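Long-range contacts in Ral guanine nucleotide dissociation stimulator-like 2 (Mus musculus, PDB 4JGW), which probably acts as a guanine nucleotide exchange factor for small G proteins, and binds the GTP-bound forms of Rap1A and H-Ras in vitro: residues 76-81 with 421-426; 196-201 with 291-296; 221-226 with 428-433. One frame throughout, in Å; residues are numbered along the deposited sequence.

Overall arrangement
This chain is the REM and CDC25-homology part of a longer protein. Interactions 1 and 3 lie side by side on one long helix, 416-436. Their centres are 10 Å apart, and they touch where Leu426 CD2 meets Pro223 O and Ala81 O meets Ser224 CB, each at 3.2 Å. Interaction 1 brings the N-terminal Ras-GEF region onto this helix. Interaction 3 brings the turn after helix 203-219 onto the next part of it, and its centre is about 3 Å from the centre of the chain. Interaction 2 lies far off, where the loop before helix 203-219 meets helix 284-303. Its centre is 41 Å from that of interaction 1 and 31 Å from that of interaction 3.

Interaction 1. Residues 76-81 with 421-426; sequences TPALLA and KEFAIL
Phe423 carries the contact with helix 75-82, reaching out from helix 416-436. The two helix segments run almost at right angles, with axes 9.3 Å apart and an angle of 88° between their directions. Ala78 and Phe423 are the facing pair, their CA atoms 5.3 Å apart. The methyl CB of Ala78 rests against CB of Phe423 at 3.7 Å. The phenylalanine CG is anti to its backbone N (chi1 180°), which points CG at Ala78. Phe423 CG and CD1 each lie 3.8 Å from Ala78 CA, and Ala78 N lies over one ring face, toward the rim. The far tip of the ring is met by proline: Pro77 CB is 3.7 Å from Phe423 CZ, in an oblique approach. Ala81 CB sits at the ring edge, near its plane, 4.1 Å from Phe423 CD1. Three residues further along, Leu426 adds a branch. Its CD1 touches the same Ala81 CB, also at 4.1 Å. Outside the pair, Met74 packs on Phe423 and His129 on Ala81. Leu426 continues into interaction 3 through its other methyl, CD2.

Two alanines and a proline thus receive the ring. No hydrogen bond joins the segments. The N-terminal Ras-GEF region is held here to helix 416-436 by apolar packing, so the fit depends on shape rather than on paired charges.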
# COMPACT_ATOMS: atom_id res chain seq x y z
N THR A 76 -3.27 -18.27 4.73
CA THR A 76 -3.16 -18.33 3.27
C THR A 76 -2.98 -16.95 2.62
O THR A 76 -2.02 -16.75 1.88
CB THR A 76 -4.35 -19.11 2.64
OG1 THR A 76 -4.44 -20.40 3.25
CG2 THR A 76 -4.18 -19.27 1.14
N PRO A 77 -3.88 -15.99 2.90
CA PRO A 77 -3.70 -14.67 2.28
C PRO A 77 -2.45 -13.93 2.78
O PRO A 77 -1.81 -13.23 2.00
CB PRO A 77 -4.98 -13.91 2.67
CG PRO A 77 -5.48 -14.61 3.89
CD PRO A 77 -5.13 -16.05 3.69
N ALA A 78 -2.12 -14.10 4.06
CA ALA A 78 -0.92 -13.48 4.64
C ALA A 78 0.36 -14.00 4.00
O ALA A 78 1.24 -13.22 3.66
CB ALA A 78 -0.89 -13.68 6.16
N LEU A 79 0.46 -15.33 3.84
CA LEU A 79 1.65 -15.94 3.23
C LEU A 79 1.78 -15.48 1.78
O LEU A 79 2.86 -15.07 1.36
CB LEU A 79 1.59 -17.47 3.30
CG LEU A 79 2.87 -18.32 3.45
CD1 LEU A 79 2.60 -19.76 3.05
CD2 LEU A 79 4.08 -17.80 2.67
N LEU A 80 0.68 -15.56 1.03
CA LEU A 80 0.67 -15.18 -0.38
C LEU A 80 1.01 -13.71 -0.59
O LEU A 80 1.64 -13.36 -1.59
CB LEU A 80 -0.67 -15.52 -1.04
CG LEU A 80 -1.05 -16.99 -1.21
CD1 LEU A 80 -2.43 -17.12 -1.83
CD2 LEU A 80 -0.02 -17.78 -2.02
N ALA A 81 0.60 -12.86 0.34
CA ALA A 81 0.83 -11.42 0.24
C ALA A 81 2.24 -10.99 0.67
O ALA A 81 2.79 -10.04 0.11
CB ALA A 81 -0.21 -10.65 1.03
N LYS A 421 1.05 -9.57 11.23
CA LYS A 421 1.01 -8.15 11.58
C LYS A 421 1.22 -7.28 10.35
O LYS A 421 0.64 -6.20 10.24
CB LYS A 421 2.08 -7.84 12.64
CG LYS A 421 1.88 -8.56 13.97
CD LYS A 421 2.98 -8.20 14.96
CE LYS A 421 2.94 -9.11 16.18
NZ LYS A 421 3.86 -8.64 17.25
N GLU A 422 2.04 -7.77 9.42
CA GLU A 422 2.23 -7.11 8.14
C GLU A 422 0.96 -7.16 7.29
O GLU A 422 0.54 -6.15 6.74
CB GLU A 422 3.43 -7.70 7.39
CG GLU A 422 4.77 -7.20 7.92
CD GLU A 422 5.97 -7.85 7.27
OE1 GLU A 422 5.84 -8.99 6.77
OE2 GLU A 422 7.04 -7.23 7.25
N PHE A 423 0.35 -8.35 7.20
CA PHE A 423 -0.90 -8.52 6.46
C PHE A 423 -2.02 -7.63 7.00
O PHE A 423 -2.80 -7.08 6.23
CB PHE A 423 -1.34 -9.99 6.42
CG PHE A 423 -2.63 -10.22 5.67
CD1 PHE A 423 -2.68 -10.14 4.28
CD2 PHE A 423 -3.81 -10.50 6.36
CE1 PHE A 423 -3.87 -10.34 3.59
CE2 PHE A 423 -5.01 -10.71 5.69
CZ PHE A 423 -5.04 -10.63 4.30
N ALA A 424 -2.10 -7.50 8.33
CA ALA A 424 -3.08 -6.61 8.96
C ALA A 424 -3.05 -5.21 8.36
O ALA A 424 -4.08 -4.65 7.99
CB ALA A 424 -2.85 -6.55 10.48
N ILE A 425 -1.84 -4.65 8.25
CA ILE A 425 -1.63 -3.33 7.65
C ILE A 425 -1.95 -3.36 6.15
O ILE A 425 -2.55 -2.43 5.63
CB ILE A 425 -0.18 -2.83 7.89
CG1 ILE A 425 0.05 -2.56 9.39
CG2 ILE A 425 0.11 -1.56 7.08
CD1 ILE A 425 1.50 -2.68 9.83
N LEU A 426 -1.54 -4.44 5.48
CA LEU A 426 -1.80 -4.59 4.05
C LEU A 426 -3.29 -4.66 3.73
O LEU A 426 -3.73 -4.11 2.72
CB LEU A 426 -1.08 -5.83 3.49
CG LEU A 426 0.46 -5.90 3.49
CD1 LEU A 426 0.93 -7.06 2.62
CD2 LEU A 426 1.11 -4.59 3.03

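Interaction 2. Residues 196-201 with 291-296; sequences TDVLVF and LEKWIR
The lead-in to helix 203-219, a 3-10 turn that opens into a loop, packs here on helix 284-303 of the Ras-GEF region, with Val198 and Phe201 meeting Trp294 and Lys293. Leu199 and Lys293 have the nearest CA atoms, 6.7 Å apart. Two kinds of contact work together.

The first is a CH-pi contact. Val198 CG2 stands over one face of the Trp294 indole, 3.8 Å from the centroid of the six-membered ring and 21° off its normal. Its closest ring atom is Trp294 CZ2, at 3.6 Å. The other valine methyl, CG1, leans toward Trp294 NE1. That nitrogen does not depend on the loop for a partner, because it is hydrogen-bonded to Ser263 OG. This bond should help fix the rotation of the indole under the valine.

The second is the grip of Lys293 on the loop backbone. Its CG is anti to the backbone N (chi1 -174°), and the chain bends at chi2 (66°). Leu199 crosses it at a slant, its CD2 3.8 Å from Lys293 CB. Further out, Lys293 CE is 3.3 Å from Val198 O. The ammonium ends in a short hydrogen bond, Lys293 NZ to Phe201 O at 2.6 Å. The nitrogen lies in the carbonyl plane. The charge lies near the carbonyl oxygens of Leu199 and Phe201, which would probably favour it.

Around this pair, Leu206 of helix 203-219 touches Val198, Phe201 and Lys293. Trp450 of helix 445-453 packs on Val198, and Ile447 on Phe201. The loop thus lies between helices 203-219, 284-303 and 445-453, with Trp294 also packed on Val260 and Val264 of helix 244-264.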
# COMPACT_ATOMS: atom_id res chain seq x y z
N THR A 196 2.78 29.78 -11.54
CA THR A 196 1.81 30.71 -10.96
C THR A 196 0.42 30.63 -11.63
O THR A 196 -0.52 31.28 -11.18
CB THR A 196 2.32 32.18 -10.96
OG1 THR A 196 2.31 32.71 -12.29
CG2 THR A 196 3.73 32.28 -10.38
N ASP A 197 0.31 29.84 -12.70
CA ASP A 197 -0.96 29.64 -13.40
C ASP A 197 -1.96 28.78 -12.62
O ASP A 197 -3.07 28.53 -13.09
CB ASP A 197 -0.74 29.05 -14.79
CG ASP A 197 -0.49 30.11 -15.85
OD1 ASP A 197 -0.67 31.32 -15.57
OD2 ASP A 197 -0.12 29.73 -16.98
N VAL A 198 -1.56 28.32 -11.43
CA VAL A 198 -2.47 27.65 -10.51
C VAL A 198 -3.69 28.54 -10.22
O VAL A 198 -4.79 28.04 -9.96
CB VAL A 198 -1.75 27.22 -9.19
CG1 VAL A 198 -1.24 28.44 -8.41
CG2 VAL A 198 -2.66 26.36 -8.31
N LEU A 199 -3.48 29.85 -10.31
CA LEU A 199 -4.51 30.86 -10.09
C LEU A 199 -5.59 30.87 -11.18
O LEU A 199 -6.72 31.29 -10.94
CB LEU A 199 -3.88 32.26 -10.00
CG LEU A 199 -2.93 32.58 -8.84
CD1 LEU A 199 -2.21 33.90 -9.09
CD2 LEU A 199 -3.65 32.60 -7.50
N VAL A 200 -5.23 30.39 -12.37
CA VAL A 200 -6.10 30.40 -13.55
C VAL A 200 -7.23 29.36 -13.49
O VAL A 200 -8.27 29.52 -14.13
CB VAL A 200 -5.27 30.25 -14.86
CG1 VAL A 200 -6.13 29.88 -16.05
CG2 VAL A 200 -4.49 31.54 -15.14
N PHE A 201 -7.02 28.30 -12.71
CA PHE A 201 -8.02 27.24 -12.56
C PHE A 201 -8.75 27.35 -11.22
O PHE A 201 -8.22 27.91 -10.27
CB PHE A 201 -7.37 25.86 -12.68
CG PHE A 201 -6.51 25.69 -13.90
CD1 PHE A 201 -5.12 25.70 -13.80
CD2 PHE A 201 -7.09 25.53 -15.16
CE1 PHE A 201 -4.32 25.55 -14.92
CE2 PHE A 201 -6.30 25.37 -16.29
CZ PHE A 201 -4.91 25.38 -16.18
N LEU A 291 -0.40 31.64 -1.96
CA LEU A 291 -0.50 30.90 -0.70
C LEU A 291 -1.96 30.55 -0.39
O LEU A 291 -2.28 29.40 -0.10
CB LEU A 291 0.11 31.69 0.46
CG LEU A 291 1.62 31.88 0.54
CD1 LEU A 291 1.97 32.94 1.57
CD2 LEU A 291 2.35 30.58 0.85
N GLU A 292 -2.83 31.56 -0.48
CA GLU A 292 -4.27 31.39 -0.27
C GLU A 292 -4.87 30.38 -1.25
O GLU A 292 -5.73 29.58 -0.87
CB GLU A 292 -4.99 32.74 -0.41
CG GLU A 292 -4.76 33.70 0.76
CD GLU A 292 -4.97 35.17 0.39
OE1 GLU A 292 -5.53 35.46 -0.69
OE2 GLU A 292 -4.59 36.04 1.20
N LYS A 293 -4.40 30.42 -2.50
CA LYS A 293 -4.87 29.50 -3.53
C LYS A 293 -4.54 28.04 -3.20
O LYS A 293 -5.42 27.17 -3.29
CB LYS A 293 -4.28 29.87 -4.89
CG LYS A 293 -4.82 29.06 -6.06
CD LYS A 293 -6.30 29.34 -6.29
CE LYS A 293 -6.83 28.57 -7.48
NZ LYS A 293 -8.00 29.25 -8.08
N TRP A 294 -3.29 27.78 -2.82
CA TRP A 294 -2.84 26.43 -2.48
C TRP A 294 -3.48 25.91 -1.19
O TRP A 294 -3.77 24.71 -1.09
CB TRP A 294 -1.32 26.37 -2.39
CG TRP A 294 -0.64 26.32 -3.72
CD1 TRP A 294 0.13 27.30 -4.28
CD2 TRP A 294 -0.69 25.25 -4.67
NE1 TRP A 294 0.57 26.90 -5.52
CE2 TRP A 294 0.09 25.64 -5.79
CE3 TRP A 294 -1.31 23.99 -4.70
CZ2 TRP A 294 0.27 24.83 -6.91
CZ3 TRP A 294 -1.13 23.18 -5.81
CH2 TRP A 294 -0.35 23.61 -6.91
N ILE A 295 -3.70 26.81 -0.23
CA ILE A 295 -4.42 26.48 1.00
C ILE A 295 -5.82 25.96 0.66
O ILE A 295 -6.26 24.95 1.21
CB ILE A 295 -4.50 27.70 1.97
CG1 ILE A 295 -3.14 27.96 2.63
CG2 ILE A 295 -5.56 27.48 3.04
CD1 ILE A 295 -3.00 29.33 3.28
N ARG A 296 -6.50 26.67 -0.24
CA ARG A 296 -7.84 26.31 -0.67
C ARG A 296 -7.85 25.00 -1.47
O ARG A 296 -8.77 24.20 -1.35
CB ARG A 296 -8.47 27.46 -1.47
CG ARG A 296 -9.85 27.17 -2.06
CD ARG A 296 -10.91 26.87 -0.99
NE ARG A 296 -11.14 28.01 -0.10
CZ ARG A 296 -11.90 29.06 -0.40
NH1 ARG A 296 -12.51 29.14 -1.58
NH2 ARG A 296 -12.05 30.04 0.48

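Interaction 3. Residues 221-226 with 428-433; sequences LIPSQC and ELLRLQ
Leu429 CD2 is the apolar centre, gathering contacts from three residues of the turn 221-226. Cys226 SG approaches this methyl to 3.9 Å. Leu221 CD2 lies 4.2 Å from Leu429 CD2, and Pro223 CB reaches the same methyl at 4.4 Å. The proline ring also spans to the next helix position, where Pro223 CG meets Leu430 CD2 at 4.3 Å. Phe218 and Phe394 pack on Leu429 from helices 203-219 and 392-404.

Further out, Pro223 CG lies 4.0 Å from Gln433 OE1, the two side chains crossing at a slant. At the polar edge the other end of that amide forms the one hydrogen bond between the segments. Gln433 NE2 donates to Leu221 O at 3.0 Å, with an N-H...O angle of 144°. The oxygen lies close to the amide plane of the glutamine. The chain of Gln433 is extended beyond CG, which carries the amide out to the turn. NE2 also donates to Phe218 O, its stronger partner, so one amide nitrogen grips two backbone carbonyls.

This is packing within the largely helical CDC25-homology (Ras-GEF) domain, where a buried glutamine ties the C-terminal end of helix 203-219 and the turn after it to helix 416-436.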
# COMPACT_ATOMS: atom_id res chain seq x y z
N LEU A 221 -1.13 0.46 -6.86
CA LEU A 221 -0.19 0.11 -5.80
C LEU A 221 -0.26 -1.38 -5.46
O LEU A 221 -1.33 -1.92 -5.20
CB LEU A 221 -0.45 0.95 -4.55
CG LEU A 221 0.47 0.72 -3.34
CD1 LEU A 221 1.83 1.37 -3.54
CD2 LEU A 221 -0.17 1.25 -2.07
N ILE A 222 0.90 -2.02 -5.49
CA ILE A 222 1.04 -3.38 -5.00
C ILE A 222 1.45 -3.29 -3.53
O ILE A 222 2.57 -2.91 -3.22
CB ILE A 222 2.07 -4.18 -5.84
CG1 ILE A 222 1.67 -4.16 -7.32
CG2 ILE A 222 2.19 -5.62 -5.32
CD1 ILE A 222 2.74 -4.66 -8.28
N PRO A 223 0.51 -3.62 -2.61
CA PRO A 223 0.70 -3.43 -1.17
C PRO A 223 1.94 -4.11 -0.59
O PRO A 223 2.55 -3.57 0.33
CB PRO A 223 -0.57 -4.03 -0.56
CG PRO A 223 -1.59 -3.90 -1.65
CD PRO A 223 -0.83 -4.17 -2.91
N SER A 224 2.32 -5.27 -1.14
CA SER A 224 3.51 -5.99 -0.68
C SER A 224 4.81 -5.21 -0.90
O SER A 224 5.79 -5.42 -0.18
CB SER A 224 3.60 -7.36 -1.35
OG SER A 224 3.76 -7.25 -2.75
N GLN A 225 4.81 -4.32 -1.88
CA GLN A 225 5.97 -3.46 -2.15
C GLN A 225 6.17 -2.41 -1.05
O GLN A 225 7.23 -1.79 -0.97
CB GLN A 225 5.86 -2.82 -3.53
CG GLN A 225 6.02 -3.80 -4.69
CD GLN A 225 5.83 -3.16 -6.06
OE1 GLN A 225 5.66 -1.95 -6.17
NE2 GLN A 225 5.86 -3.98 -7.10
N CYS A 226 5.16 -2.23 -0.20
CA CYS A 226 5.24 -1.33 0.95
C CYS A 226 5.97 -1.94 2.15
O CYS A 226 6.33 -1.22 3.08
CB CYS A 226 3.84 -0.88 1.39
SG CYS A 226 2.91 0.07 0.19
N GLU A 428 -5.66 -3.22 5.42
CA GLU A 428 -6.14 -1.84 5.54
C GLU A 428 -5.97 -1.10 4.22
O GLU A 428 -6.86 -0.37 3.79
CB GLU A 428 -5.37 -1.09 6.64
CG GLU A 428 -5.64 -1.56 8.06
CD GLU A 428 -4.70 -0.91 9.07
OE1 GLU A 428 -4.37 0.29 8.91
OE2 GLU A 428 -4.30 -1.60 10.04
N LEU A 429 -4.82 -1.31 3.58
CA LEU A 429 -4.51 -0.72 2.29
C LEU A 429 -5.46 -1.26 1.21
O LEU A 429 -5.93 -0.50 0.36
CB LEU A 429 -3.05 -1.00 1.94
CG LEU A 429 -2.06 0.12 1.54
CD1 LEU A 429 -2.31 1.45 2.25
CD2 LEU A 429 -0.63 -0.35 1.79
N LEU A 430 -5.74 -2.56 1.27
CA LEU A 430 -6.69 -3.21 0.35
C LEU A 430 -8.10 -2.65 0.48
O LEU A 430 -8.78 -2.44 -0.52
CB LEU A 430 -6.71 -4.73 0.56
CG LEU A 430 -5.55 -5.58 0.05
CD1 LEU A 430 -5.62 -6.97 0.65
CD2 LEU A 430 -5.54 -5.65 -1.48
N ARG A 431 -8.54 -2.41 1.71
CA ARG A 431 -9.87 -1.85 1.95
C ARG A 431 -9.95 -0.37 1.55
O ARG A 431 -11.02 0.12 1.21
CB ARG A 431 -10.31 -2.06 3.41
CG ARG A 431 -10.03 -0.88 4.33
CD ARG A 431 -10.65 -1.07 5.71
NE ARG A 431 -10.98 0.22 6.32
CZ ARG A 431 -10.12 1.01 6.95
NH1 ARG A 431 -8.84 0.66 7.08
NH2 ARG A 431 -10.54 2.16 7.47
N LEU A 432 -8.82 0.33 1.61
CA LEU A 432 -8.77 1.72 1.17
C LEU A 432 -8.76 1.79 -0.36
O LEU A 432 -9.23 2.77 -0.94
CB LEU A 432 -7.57 2.46 1.77
CG LEU A 432 -7.67 2.81 3.26
CD1 LEU A 432 -6.31 3.16 3.82
CD2 LEU A 432 -8.67 3.93 3.53
N GLN A 433 -8.23 0.75 -1.00
CA GLN A 433 -8.22 0.66 -2.45
C GLN A 433 -9.62 0.47 -3.04
O GLN A 433 -9.95 1.09 -4.05
CB GLN A 433 -7.28 -0.45 -2.93
CG GLN A 433 -5.82 -0.04 -3.01
CD GLN A 433 -4.90 -1.18 -3.42
OE1 GLN A 433 -5.06 -2.32 -2.98
NE2 GLN A 433 -3.93 -0.87 -4.27